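Local coordinates for protein pectate lyase (PDB 1GXO) that cleaves pectate (polygalacturonic acid) by calcium-assisted beta-elimination, the chain being the catalytic module of a larger family 10 polysaccharide lyase, at residues A[131-136]-A[216-221]; A[205-210]-A[310-315]; A[275-280]-A[318-323]; A[290-295]-A[302-307]. The protein carries 1 engineered substitution. All coordinates share one frame; numbering follows the deposited sequence.

Interaction 1 of 4, residues A[131-136]-A[216-221]; sequences TFNDNG and GSESVG. With CA (calcium ion), chain C.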
# COMPACT_ATOMS: atom_id res chain seq x y z
N THR A 131 -0.13 8.06 3.36
CA THR A 131 -0.25 6.74 3.98
C THR A 131 0.10 5.55 3.08
O THR A 131 -0.73 5.07 2.31
CB THR A 131 -1.66 6.58 4.56
OG1 THR A 131 -1.87 7.58 5.55
CG2 THR A 131 -1.80 5.23 5.32
N PHE A 132 1.34 5.08 3.19
CA PHE A 132 1.73 3.82 2.52
C PHE A 132 1.25 2.58 3.26
O PHE A 132 1.19 1.50 2.66
CB PHE A 132 3.24 3.75 2.30
CG PHE A 132 3.79 4.91 1.52
CD1 PHE A 132 3.41 5.11 0.18
CD2 PHE A 132 4.65 5.83 2.12
CE1 PHE A 132 3.90 6.17 -0.55
CE2 PHE A 132 5.15 6.91 1.39
CZ PHE A 132 4.77 7.08 0.05
N ASN A 133 0.93 2.73 4.54
CA ASN A 133 0.38 1.64 5.40
C ASN A 133 -0.71 0.85 4.69
O ASN A 133 -1.61 1.45 4.11
CB ASN A 133 -0.18 2.23 6.69
CG ASN A 133 -0.28 1.22 7.84
OD1 ASN A 133 -1.01 1.45 8.80
ND2 ASN A 133 0.46 0.14 7.76
N ASP A 134 -0.63 -0.48 4.74
CA ASP A 134 -1.56 -1.38 4.02
C ASP A 134 -1.54 -1.18 2.49
O ASP A 134 -2.55 -1.41 1.81
CB ASP A 134 -3.00 -1.24 4.55
CG ASP A 134 -3.10 -1.46 6.06
OD1 ASP A 134 -2.26 -2.23 6.61
OD2 ASP A 134 -3.96 -0.92 6.78
N ASN A 135 -0.39 -0.79 1.95
CA ASN A 135 -0.29 -0.55 0.52
C ASN A 135 -1.30 0.50 0.04
O ASN A 135 -1.56 0.60 -1.16
CB ASN A 135 -0.44 -1.85 -0.30
CG ASN A 135 0.65 -2.89 0.02
OD1 ASN A 135 1.85 -2.56 0.10
ND2 ASN A 135 0.23 -4.15 0.20
N GLY A 136 -1.84 1.28 0.98
CA GLY A 136 -2.74 2.38 0.65
C GLY A 136 -2.28 3.22 -0.53
O GLY A 136 -2.82 3.08 -1.63
N GLY A 216 9.60 -2.31 6.60
CA GLY A 216 9.94 -3.52 5.88
C GLY A 216 8.72 -4.01 5.07
O GLY A 216 8.88 -4.67 4.04
N SER A 217 7.51 -3.69 5.54
CA SER A 217 6.26 -4.16 4.92
C SER A 217 5.87 -3.34 3.70
O SER A 217 5.78 -3.87 2.60
CB SER A 217 5.12 -4.18 5.94
OG SER A 217 4.89 -2.89 6.48
N GLU A 218 5.65 -2.04 3.88
CA GLU A 218 5.05 -1.21 2.82
C GLU A 218 5.99 -0.80 1.68
O GLU A 218 5.53 -0.41 0.60
CB GLU A 218 4.40 0.04 3.42
CG GLU A 218 3.66 -0.19 4.74
CD GLU A 218 2.49 -1.17 4.63
OE1 GLU A 218 1.96 -1.57 5.72
OE2 GLU A 218 2.08 -1.52 3.50
N SER A 219 7.29 -0.88 1.91
CA SER A 219 8.27 -0.49 0.90
C SER A 219 8.24 -1.40 -0.32
O SER A 219 8.61 -0.97 -1.43
CB SER A 219 9.68 -0.43 1.49
OG SER A 219 9.75 0.58 2.48
N VAL A 220 7.80 -2.64 -0.13
CA VAL A 220 7.67 -3.59 -1.23
C VAL A 220 6.71 -3.00 -2.27
O VAL A 220 7.06 -2.88 -3.47
CB VAL A 220 7.15 -4.98 -0.76
CG1 VAL A 220 6.95 -5.93 -1.95
CG2 VAL A 220 8.08 -5.60 0.21
N GLY A 221 5.52 -2.63 -1.80
CA GLY A 221 4.46 -2.10 -2.64
C GLY A 221 4.85 -0.81 -3.34
O GLY A 221 4.49 -0.63 -4.51
CA CA C . -3.09 -3.17 9.12
O HOH W 1 -1.25 -1.54 9.53
O HOH W 2 3.90 -3.93 0.47
O HOH W 3 3.08 -0.12 -0.30
O HOH W 4 -3.80 -5.21 8.51

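Interaction 2 of 4, residues A[205-210]-A[310-315]; sequences KARAYE and TGYSWG. With ADA (alpha-D-galactopyranuronic acid), chain B; ADA (alpha-D-galactopyranuronic acid), chain D; ADA (alpha-D-galactopyranuronic acid), chain E.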
# COMPACT_ATOMS: atom_id res chain seq x y z
N LYS A 205 4.83 8.94 12.93
CA LYS A 205 4.17 7.84 13.62
C LYS A 205 2.74 7.69 13.10
O LYS A 205 2.20 8.61 12.43
CB LYS A 205 4.08 8.10 15.13
CG LYS A 205 5.31 8.62 15.82
CD LYS A 205 5.09 8.73 17.34
CE LYS A 205 6.28 9.45 18.07
NZ LYS A 205 7.58 8.70 18.27
N ALA A 206 2.12 6.56 13.43
CA ALA A 206 0.67 6.35 13.24
C ALA A 206 0.05 5.98 14.59
O ALA A 206 0.06 6.76 15.54
CB ALA A 206 0.44 5.25 12.24
N ARG A 207 -0.47 4.77 14.68
CA ARG A 207 -0.94 4.26 15.95
C ARG A 207 0.25 4.12 16.90
O ARG A 207 1.40 4.12 16.47
CB ARG A 207 -1.69 2.95 15.74
CG ARG A 207 -2.96 3.14 14.94
CD ARG A 207 -3.61 1.89 14.44
NE ARG A 207 -2.79 1.20 13.45
CZ ARG A 207 -3.27 0.29 12.61
NH1 ARG A 207 -4.58 0.01 12.65
NH2 ARG A 207 -2.47 -0.33 11.73
N ALA A 208 -0.04 4.03 18.20
CA ALA A 208 0.99 4.11 19.25
C ALA A 208 2.20 3.21 19.05
O ALA A 208 3.32 3.55 19.43
CB ALA A 208 0.37 3.86 20.62
N TYR A 209 1.96 2.05 18.45
CA TYR A 209 2.96 1.02 18.26
C TYR A 209 3.53 1.06 16.84
O TYR A 209 4.18 0.11 16.40
CB TYR A 209 2.32 -0.34 18.54
CG TYR A 209 0.95 -0.50 17.91
CD1 TYR A 209 0.80 -0.99 16.60
CD2 TYR A 209 -0.21 -0.17 18.63
CE1 TYR A 209 -0.48 -1.14 16.02
CE2 TYR A 209 -1.48 -0.32 18.06
CZ TYR A 209 -1.60 -0.80 16.76
OH TYR A 209 -2.85 -0.95 16.21
N GLU A 210 3.25 2.16 16.11
CA GLU A 210 3.75 2.37 14.75
C GLU A 210 4.63 3.62 14.74
O GLU A 210 4.12 4.73 14.55
CB GLU A 210 2.58 2.48 13.75
CG GLU A 210 1.92 1.13 13.43
CD GLU A 210 0.55 1.25 12.78
OE1 GLU A 210 0.15 0.28 12.07
OE2 GLU A 210 -0.13 2.28 12.96
N THR A 310 0.94 -10.70 19.56
CA THR A 310 0.03 -11.58 18.83
C THR A 310 -0.92 -10.83 17.91
O THR A 310 -1.45 -11.43 16.97
CB THR A 310 -0.78 -12.49 19.79
OG1 THR A 310 -1.60 -11.69 20.65
CG2 THR A 310 0.13 -13.23 20.75
N GLY A 311 -1.13 -9.54 18.19
CA GLY A 311 -2.13 -8.72 17.51
C GLY A 311 -1.63 -7.98 16.29
O GLY A 311 -2.42 -7.40 15.55
N TYR A 312 -0.32 -8.02 16.08
CA TYR A 312 0.33 -7.31 14.97
C TYR A 312 1.55 -8.09 14.50
O TYR A 312 2.19 -8.76 15.31
CB TYR A 312 0.77 -5.94 15.47
CG TYR A 312 1.09 -4.89 14.44
CD1 TYR A 312 0.08 -4.07 13.92
CD2 TYR A 312 2.42 -4.63 14.06
CE1 TYR A 312 0.37 -3.07 13.01
CE2 TYR A 312 2.73 -3.61 13.15
CZ TYR A 312 1.69 -2.83 12.63
OH TYR A 312 1.96 -1.82 11.74
N SER A 313 1.88 -7.99 13.22
CA SER A 313 3.03 -8.68 12.66
C SER A 313 4.29 -7.81 12.75
O SER A 313 4.37 -6.72 12.13
CB SER A 313 2.78 -9.05 11.18
OG SER A 313 1.70 -9.96 11.08
N TRP A 314 5.28 -8.32 13.46
CA TRP A 314 6.51 -7.58 13.75
C TRP A 314 7.62 -7.92 12.77
O TRP A 314 8.71 -7.37 12.87
CB TRP A 314 6.90 -7.81 15.20
CG TRP A 314 5.86 -7.20 16.07
CD1 TRP A 314 4.79 -7.83 16.63
CD2 TRP A 314 5.73 -5.82 16.39
NE1 TRP A 314 4.01 -6.93 17.31
CE2 TRP A 314 4.56 -5.68 17.18
CE3 TRP A 314 6.47 -4.67 16.08
CZ2 TRP A 314 4.14 -4.45 17.70
CZ3 TRP A 314 6.04 -3.44 16.59
CH2 TRP A 314 4.88 -3.35 17.39
N GLY A 315 7.32 -8.78 11.81
CA GLY A 315 8.27 -9.21 10.81
C GLY A 315 7.64 -10.19 9.85
O GLY A 315 6.51 -10.65 10.06
C1 ADA B . -4.49 -6.17 11.71
C2 ADA B . -4.67 -7.70 11.65
C3 ADA B . -3.43 -8.39 12.28
C4 ADA B . -2.15 -7.94 11.56
C5 ADA B . -2.10 -6.40 11.66
C6 ADA B . -0.83 -5.87 10.97
O2 ADA B . -5.86 -8.11 12.30
O3 ADA B . -3.56 -9.80 12.37
O4 ADA B . -2.27 -8.38 10.22
O5 ADA B . -3.28 -5.84 11.07
O6B ADA B . 0.24 -6.39 11.27
O6A ADA B . -0.93 -4.93 10.18
C1 ADA D . -6.70 -3.88 15.12
C2 ADA D . -5.43 -4.61 15.64
C3 ADA D . -4.13 -4.17 14.90
C4 ADA D . -4.31 -4.28 13.36
C5 ADA D . -5.53 -3.38 13.09
C6 ADA D . -5.72 -3.11 11.59
O2 ADA D . -5.29 -4.47 17.04
O3 ADA D . -2.98 -4.88 15.40
O4 ADA D . -4.52 -5.69 13.09
O5 ADA D . -6.67 -3.99 13.70
O6B ADA D . -4.88 -2.44 10.99
O6A ADA D . -6.70 -3.58 11.03
C1 ADA E . -7.24 0.81 14.53
C2 ADA E . -8.24 -0.23 14.00
C3 ADA E . -8.79 -1.22 15.05
C4 ADA E . -7.76 -1.69 16.11
C5 ADA E . -7.05 -0.42 16.65
C6 ADA E . -5.99 -0.91 17.67
O1 ADA E . -7.85 2.02 14.93
O2 ADA E . -9.32 0.43 13.36
O3 ADA E . -9.30 -2.34 14.37
O4 ADA E . -6.70 -2.50 15.56
O5 ADA E . -6.43 0.30 15.58
O6B ADA E . -6.12 -2.01 18.23
O6A ADA E . -5.01 -0.22 17.92

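Interaction 3 of 4, residues A[275-280]-A[318-323]; sequences KMWYRF and YGTSII. With ADA (alpha-D-galactopyranuronic acid), chain B.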
# COMPACT_ATOMS: atom_id res chain seq x y z
N LYS A 275 15.28 -16.15 5.06
CA LYS A 275 15.54 -14.76 5.48
C LYS A 275 14.32 -14.15 6.13
O LYS A 275 13.19 -14.44 5.72
CB LYS A 275 15.89 -13.88 4.28
CG LYS A 275 17.16 -14.26 3.55
CD LYS A 275 17.43 -13.25 2.45
CE LYS A 275 18.67 -13.63 1.61
NZ LYS A 275 18.65 -15.06 1.18
N MET A 276 14.55 -13.28 7.11
CA MET A 276 13.46 -12.51 7.69
C MET A 276 13.68 -11.01 7.59
O MET A 276 14.80 -10.51 7.77
CB MET A 276 13.20 -12.88 9.15
CG MET A 276 11.82 -12.43 9.63
SD MET A 276 11.68 -12.42 11.40
CE MET A 276 12.52 -10.86 11.80
N TRP A 277 12.60 -10.28 7.31
CA TRP A 277 12.64 -8.82 7.37
C TRP A 277 11.80 -8.33 8.53
O TRP A 277 10.74 -8.85 8.79
CB TRP A 277 12.18 -8.20 6.05
CG TRP A 277 13.15 -8.41 4.90
CD1 TRP A 277 14.09 -7.53 4.44
CD2 TRP A 277 13.23 -9.57 4.06
NE1 TRP A 277 14.73 -8.07 3.35
CE2 TRP A 277 14.25 -9.33 3.11
CE3 TRP A 277 12.55 -10.80 4.01
CZ2 TRP A 277 14.61 -10.27 2.13
CZ3 TRP A 277 12.91 -11.73 3.04
CH2 TRP A 277 13.93 -11.46 2.11
N TYR A 278 12.30 -7.31 9.22
CA TYR A 278 11.56 -6.68 10.29
C TYR A 278 10.47 -5.81 9.71
O TYR A 278 10.59 -5.34 8.57
CB TYR A 278 12.51 -5.85 11.17
CG TYR A 278 13.40 -6.69 12.05
CD1 TYR A 278 12.98 -7.08 13.33
CD2 TYR A 278 14.67 -7.09 11.63
CE1 TYR A 278 13.80 -7.83 14.16
CE2 TYR A 278 15.51 -7.85 12.46
CZ TYR A 278 15.07 -8.21 13.72
OH TYR A 278 15.84 -9.00 14.57
N ARG A 279 9.39 -5.64 10.47
CA ARG A 279 8.31 -4.71 10.14
C ARG A 279 8.79 -3.26 10.17
O ARG A 279 8.40 -2.46 9.32
CB ARG A 279 7.12 -4.89 11.12
CG ARG A 279 5.88 -4.03 10.79
CD ARG A 279 5.19 -4.46 9.53
NE ARG A 279 3.86 -3.89 9.26
CZ ARG A 279 2.71 -4.47 9.61
NH1 ARG A 279 2.71 -5.60 10.29
NH2 ARG A 279 1.55 -3.92 9.28
N PHE A 280 9.61 -2.94 11.17
CA PHE A 280 10.10 -1.57 11.41
C PHE A 280 11.62 -1.58 11.59
O PHE A 280 12.14 -2.34 12.42
CB PHE A 280 9.51 -0.98 12.69
CG PHE A 280 8.00 -0.95 12.72
CD1 PHE A 280 7.28 -1.96 13.38
CD2 PHE A 280 7.30 0.10 12.13
CE1 PHE A 280 5.90 -1.94 13.41
CE2 PHE A 280 5.90 0.14 12.16
CZ PHE A 280 5.19 -0.87 12.81
N TYR A 318 8.76 -10.26 3.76
CA TYR A 318 8.45 -9.09 2.94
C TYR A 318 9.27 -8.94 1.65
O TYR A 318 8.71 -8.67 0.58
CB TYR A 318 8.57 -7.82 3.78
CG TYR A 318 7.76 -7.86 5.05
CD1 TYR A 318 6.47 -8.40 5.07
CD2 TYR A 318 8.29 -7.35 6.23
CE1 TYR A 318 5.71 -8.43 6.27
CE2 TYR A 318 7.55 -7.37 7.43
CZ TYR A 318 6.27 -7.91 7.44
OH TYR A 318 5.58 -7.92 8.62
N GLY A 319 10.57 -9.14 1.76
CA GLY A 319 11.50 -8.84 0.69
C GLY A 319 11.48 -9.83 -0.47
O GLY A 319 11.81 -9.45 -1.60
N THR A 320 11.10 -11.07 -0.19
CA THR A 320 11.15 -12.15 -1.18
C THR A 320 10.58 -11.75 -2.56
O THR A 320 11.28 -11.83 -3.58
CB THR A 320 10.38 -13.39 -0.65
OG1 THR A 320 11.05 -13.91 0.50
CG2 THR A 320 10.47 -14.54 -1.65
N SER A 321 9.33 -11.30 -2.56
CA SER A 321 8.63 -10.98 -3.80
C SER A 321 9.28 -9.85 -4.61
O SER A 321 9.30 -9.91 -5.85
CB SER A 321 7.18 -10.62 -3.51
OG SER A 321 7.10 -9.50 -2.64
N ILE A 322 9.78 -8.81 -3.94
CA ILE A 322 10.38 -7.70 -4.68
C ILE A 322 11.77 -8.03 -5.19
O ILE A 322 12.15 -7.59 -6.28
CB ILE A 322 10.34 -6.35 -3.91
CG1 ILE A 322 10.41 -5.18 -4.91
CG2 ILE A 322 11.44 -6.26 -2.81
CD1 ILE A 322 9.11 -4.95 -5.66
N ILE A 323 12.53 -8.80 -4.41
CA ILE A 323 13.86 -9.26 -4.82
C ILE A 323 13.80 -10.22 -6.02
O ILE A 323 14.55 -10.06 -6.99
CB ILE A 323 14.62 -9.91 -3.62
CG1 ILE A 323 14.95 -8.84 -2.57
CG2 ILE A 323 15.89 -10.61 -4.09
CD1 ILE A 323 15.39 -9.41 -1.23
C1 ADA B . -4.49 -6.17 11.71
C2 ADA B . -4.67 -7.70 11.65
C3 ADA B . -3.43 -8.39 12.28
C4 ADA B . -2.15 -7.94 11.56
C5 ADA B . -2.10 -6.40 11.66
C6 ADA B . -0.83 -5.87 10.97
O2 ADA B . -5.86 -8.11 12.30
O3 ADA B . -3.56 -9.80 12.37
O4 ADA B . -2.27 -8.38 10.22
O5 ADA B . -3.28 -5.84 11.07
O6B ADA B . 0.24 -6.39 11.27
O6A ADA B . -0.93 -4.93 10.18

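Interaction 4 of 4, residues A[290-295]-A[302-307]; sequences FSDRDG and TQMSLE. With ADA (alpha-D-galactopyranuronic acid), chain E.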
# COMPACT_ATOMS: atom_id res chain seq x y z
N PHE A 290 10.98 -2.96 17.86
CA PHE A 290 9.64 -3.29 18.32
C PHE A 290 9.09 -2.11 19.13
O PHE A 290 9.85 -1.26 19.61
CB PHE A 290 9.65 -4.55 19.17
CG PHE A 290 10.37 -5.70 18.53
CD1 PHE A 290 11.58 -6.16 19.06
CD2 PHE A 290 9.84 -6.33 17.40
CE1 PHE A 290 12.26 -7.21 18.45
CE2 PHE A 290 10.50 -7.39 16.79
CZ PHE A 290 11.70 -7.84 17.31
N SER A 291 7.77 -2.06 19.20
CA SER A 291 7.07 -1.04 19.97
C SER A 291 5.91 -1.73 20.69
O SER A 291 5.89 -2.95 20.74
CB SER A 291 6.62 0.10 19.06
OG SER A 291 6.11 1.18 19.84
N ASP A 292 4.99 -0.95 21.25
CA ASP A 292 3.92 -1.45 22.13
C ASP A 292 2.90 -0.32 22.28
O ASP A 292 3.09 0.74 21.67
CB ASP A 292 4.50 -1.85 23.49
CG ASP A 292 3.77 -3.03 24.12
OD1 ASP A 292 2.54 -3.23 23.88
OD2 ASP A 292 4.36 -3.82 24.89
N ARG A 293 1.84 -0.51 23.06
CA ARG A 293 0.81 0.53 23.12
C ARG A 293 1.23 1.75 23.93
O ARG A 293 0.51 2.75 23.96
CB ARG A 293 -0.53 -0.02 23.64
CG ARG A 293 -1.20 -1.00 22.70
CD ARG A 293 -2.66 -1.22 23.04
NE ARG A 293 -3.30 -2.25 22.23
CZ ARG A 293 -3.87 -2.06 21.05
NH1 ARG A 293 -3.88 -0.85 20.47
NH2 ARG A 293 -4.44 -3.08 20.44
N ASP A 294 2.39 1.69 24.58
CA ASP A 294 2.91 2.84 25.33
C ASP A 294 3.80 3.74 24.46
O ASP A 294 4.38 4.73 24.94
CB ASP A 294 3.66 2.39 26.61
CG ASP A 294 4.87 1.51 26.31
OD1 ASP A 294 5.03 1.03 25.18
OD2 ASP A 294 5.71 1.22 27.17
N GLY A 295 3.92 3.39 23.19
CA GLY A 295 4.76 4.14 22.27
C GLY A 295 6.24 3.87 22.44
O GLY A 295 7.06 4.53 21.79
N THR A 302 10.31 -10.35 23.26
CA THR A 302 9.75 -10.93 24.48
C THR A 302 9.35 -9.90 25.54
O THR A 302 8.52 -10.19 26.39
CB THR A 302 10.67 -12.04 25.09
OG1 THR A 302 11.89 -11.47 25.57
CG2 THR A 302 11.11 -13.00 24.02
N GLN A 303 9.93 -8.70 25.49
CA GLN A 303 9.52 -7.62 26.42
C GLN A 303 8.18 -6.96 26.06
O GLN A 303 7.67 -6.15 26.84
CB GLN A 303 10.56 -6.48 26.51
CG GLN A 303 12.02 -6.79 26.22
CD GLN A 303 12.91 -5.50 26.09
OE1 GLN A 303 13.66 -5.35 25.12
NE2 GLN A 303 12.81 -4.60 27.08
N MET A 304 7.62 -7.27 24.89
CA MET A 304 6.36 -6.68 24.41
C MET A 304 5.12 -7.30 25.08
O MET A 304 5.12 -8.49 25.39
CB MET A 304 6.25 -6.90 22.89
CG MET A 304 4.99 -6.35 22.25
SD MET A 304 4.89 -6.69 20.47
CE MET A 304 6.51 -6.06 19.89
N SER A 305 4.07 -6.50 25.28
CA SER A 305 2.80 -7.05 25.75
C SER A 305 2.31 -8.18 24.86
O SER A 305 2.41 -8.09 23.61
CB SER A 305 1.71 -5.97 25.83
OG SER A 305 1.41 -5.41 24.55
N LEU A 306 1.76 -9.22 25.48
CA LEU A 306 1.17 -10.35 24.74
C LEU A 306 0.21 -9.91 23.64
O LEU A 306 0.22 -10.48 22.52
CB LEU A 306 0.48 -11.33 25.69
CG LEU A 306 -0.05 -12.62 25.06
CD1 LEU A 306 1.08 -13.53 24.61
CD2 LEU A 306 -0.98 -13.34 26.05
N GLU A 307 -0.62 -8.91 23.95
CA GLU A 307 -1.66 -8.48 23.03
C GLU A 307 -1.09 -7.86 21.73
O GLU A 307 -1.65 -8.05 20.64
CB GLU A 307 -2.67 -7.56 23.73
CG GLU A 307 -3.89 -7.20 22.89
CD GLU A 307 -3.64 -5.97 22.01
OE1 GLU A 307 -2.70 -5.18 22.32
OE2 GLU A 307 -4.38 -5.80 20.99
C1 ADA E . -7.24 0.81 14.53
C2 ADA E . -8.24 -0.23 14.00
C3 ADA E . -8.79 -1.22 15.05
C4 ADA E . -7.76 -1.69 16.11
C5 ADA E . -7.05 -0.42 16.65
C6 ADA E . -5.99 -0.91 17.67
O1 ADA E . -7.85 2.02 14.93
O2 ADA E . -9.32 0.43 13.36
O3 ADA E . -9.30 -2.34 14.37
O4 ADA E . -6.70 -2.50 15.56
O5 ADA E . -6.43 0.30 15.58
O6B ADA E . -6.12 -2.01 18.23
O6A ADA E . -5.01 -0.22 17.92

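Interaction 1 of 4, residues A[131-136]-A[216-221]
E218 pushes its carboxylate against the loop at 132-135, where three N-H groups meet it. OE1 takes two of them: E218 OE1 lies 3.1 Å from N133 ND2 and 3.0 Å from the backbone N of D134. OE2 takes the third, with E218 OE2 at 3.0 Å from the backbone N of N135. All three donors sit well above the carboxylate plane, and the two on OE1 come from the same face. The acid group therefore rests with a face against the loop. The bend at chi2 (-61°) turns the carboxylate to the backbone N-H groups, while E218 CB packs on F132 CB at 4.0 Å. F132 O and E218 OE2 are two unbonded acceptors 3.3 Å apart, an approach the three N-H groups presumably pay for.

N133 ND2 has a second acceptor in a water 3.0 Å away, and that water is a calcium ligand. The N133 amide stands nearly upright to the carboxylate, with E218 OE1 close to the amide plane. At N135, two waters lie against OD1: one links it to E218 O, the other, at a doubtfully short distance, reaches both S217 O and G221 N. Helix 218-226 is thus tied to the loop partly through solvent. E218 N has its own acceptor in S215 OG. D134 binds the calcium ion through OD1 at 2.8 Å, and its OD2 accepts from N73 N. This is a buried second shell behind a pectate lyase calcium site, its glutamate bonded to the loop carrying a metal ligand.

Interaction 2 of 4, residues A[205-210]-A[310-315]
Y209 points an edge at the face of Y312 in a T-shaped pair, centroids 5.3 Å apart, within the groove that holds three galacturonic acid residues. Sugar carboxylates and hydroxyls make the first shell. Y209 OH donates to O6A of the chain E sugar, R207 NH1 to O6B of the chain D sugar at 3.0 Å, and S313 N to O6B of the chain B sugar in an almost straight bond (174°). G311 O receives the O3 hydroxyl of the chain D sugar. Y312 is sandwiched: O6B of the chain B sugar lies over one face of its ring, and Y209 CD1 over the other.

E210 positions this shell from behind. It sits at the end of the type I turn that starts at R207, and R207 grips it side-on, NE on OE2 at 2.9 Å and NH2 on OE1 at 2.7 Å. The backbone N of R207 also donates to OE2. The side-on grip sets the guanidinium so that NH1 and NH2 both reach that chain D O6B. Across the contact Y312 OH donates to the anti lone pair of E210 OE1 (2.8 Å), making one carboxylate the anchor of both arginine and tyrosine. One shell further out, W314 (NE1 bonded to R308 O) backs the tyrosine pair: Y209 CB touches W314 CH2, and Y312 CD2 lies 3.9 Å above the indole six-membered ring, near its centre.

Interaction 3 of 4, residues A[275-280]-A[318-323]
Helix 319-328 near the end of the chain packs against strand 274-278 with its N-terminal part, and the joint is W277 laid over the backbone of G319. The strand, paired antiparallel with 315-316, leads straight into the sugar pocket through R279. Strand and helix segments run at 106° to each other, axes 10.1 Å apart at closest. The contact has no hydrogen bond between its segments; it is packing on an aromatic face. G319 CA makes a CH-pi contact, 3.6 Å from the centroid of the W277 six-membered ring and nearly on the ring normal. G319 N lies over the same ring system, 3.4 Å from W277 CE3. Without a side chain, G319 lets the backbone come this close to the indole.

Farther along the helix, I323 CD1 touches W277 CZ2 at 3.6 Å, and T320 meets the ring with its backbone N near CH2 and its OG1 near CZ3. The indole NE1 donates outside the two segments, to F246 O. Beside G319, on the same side of the indole plane, the Y318 ring runs along the strand end: CD2 packs on W277 CB at 4.0 Å, and Y278 O sits at the ring edge.

Y318 OH ends 3.6 Å from R279 CD, so the tyrosine lies against the arginine's aliphatic part. R279 leaves the backbone with CG opposite N (chi1 -175°) and then bends at chi2. S313 O also accepts from NH1. The head meets the chain B sugar carboxylate with both terminal nitrogens, R279 NH1 on O6B and NH2 on O6A, each at 2.8 Å.

Interaction 4 of 4, residues A[290-295]-A[302-307]
M304 runs its side chain past D292 and lays its CE methyl on F290, M304 CE to F290 CB being 3.6 Å. The chain is stretched out as far as SD and then turns at chi3 (-52°), which brings CE close to S291 O as well. F290 and M304 meet at about a right angle, and W314 touches the methionine from outside the pair.

Next to this apolar spot D292 takes hold of S305. D292 OD2 accepts the backbone N of S305 in an almost straight bond of 2.7 Å, and OD1 accepts from S305 OG through its syn lone pair. That second contact is modelled doubtfully short. D292 OD1 also receives R293 N at 2.9 Å, on its anti side, so the carboxylate ties the start of its own type I turn, D292 to G295, to the residue just before helix 306-311. S305 is the N-cap residue of that helix.

From the same turn R293 reaches out to the rim of the glycan site of this lyase module. Its extended chain carries the guanidinium to E307, in the first turn of the helix, and the two grip each other side-on: R293 NE to E307 OE1 at 3.0 Å and R293 NH2 to E307 OE2 at 2.8 Å. The latter partner lies in the guanidinium plane, whereas OE1 is tilted from it. The same guanidinium also meets the chain E sugar, R293 NH1 donating to O6A at 2.9 Å and NH2 to O6B at 3.0 Å.

Overall arrangement
Interaction 1 is the deepest, about 4 Å from the centre of the chain, while interaction 4 lies about 24 Å out and is partly exposed. Their chemistry follows: a buried carboxylate gripped by N-H groups beside calcium in the first, a solvent-side salt bridge and an N-cap serine in the last. Interaction 2 stands between them; it shares helix 306-311 and the chain E sugar with interaction 4, and the chain B sugar with interaction 3. Interaction 3 differs in having no hydrogen bond between its segments, yet R279 joins it to both neighbours, through S313 O and W314 O of interaction 2 and G216 of interaction 1.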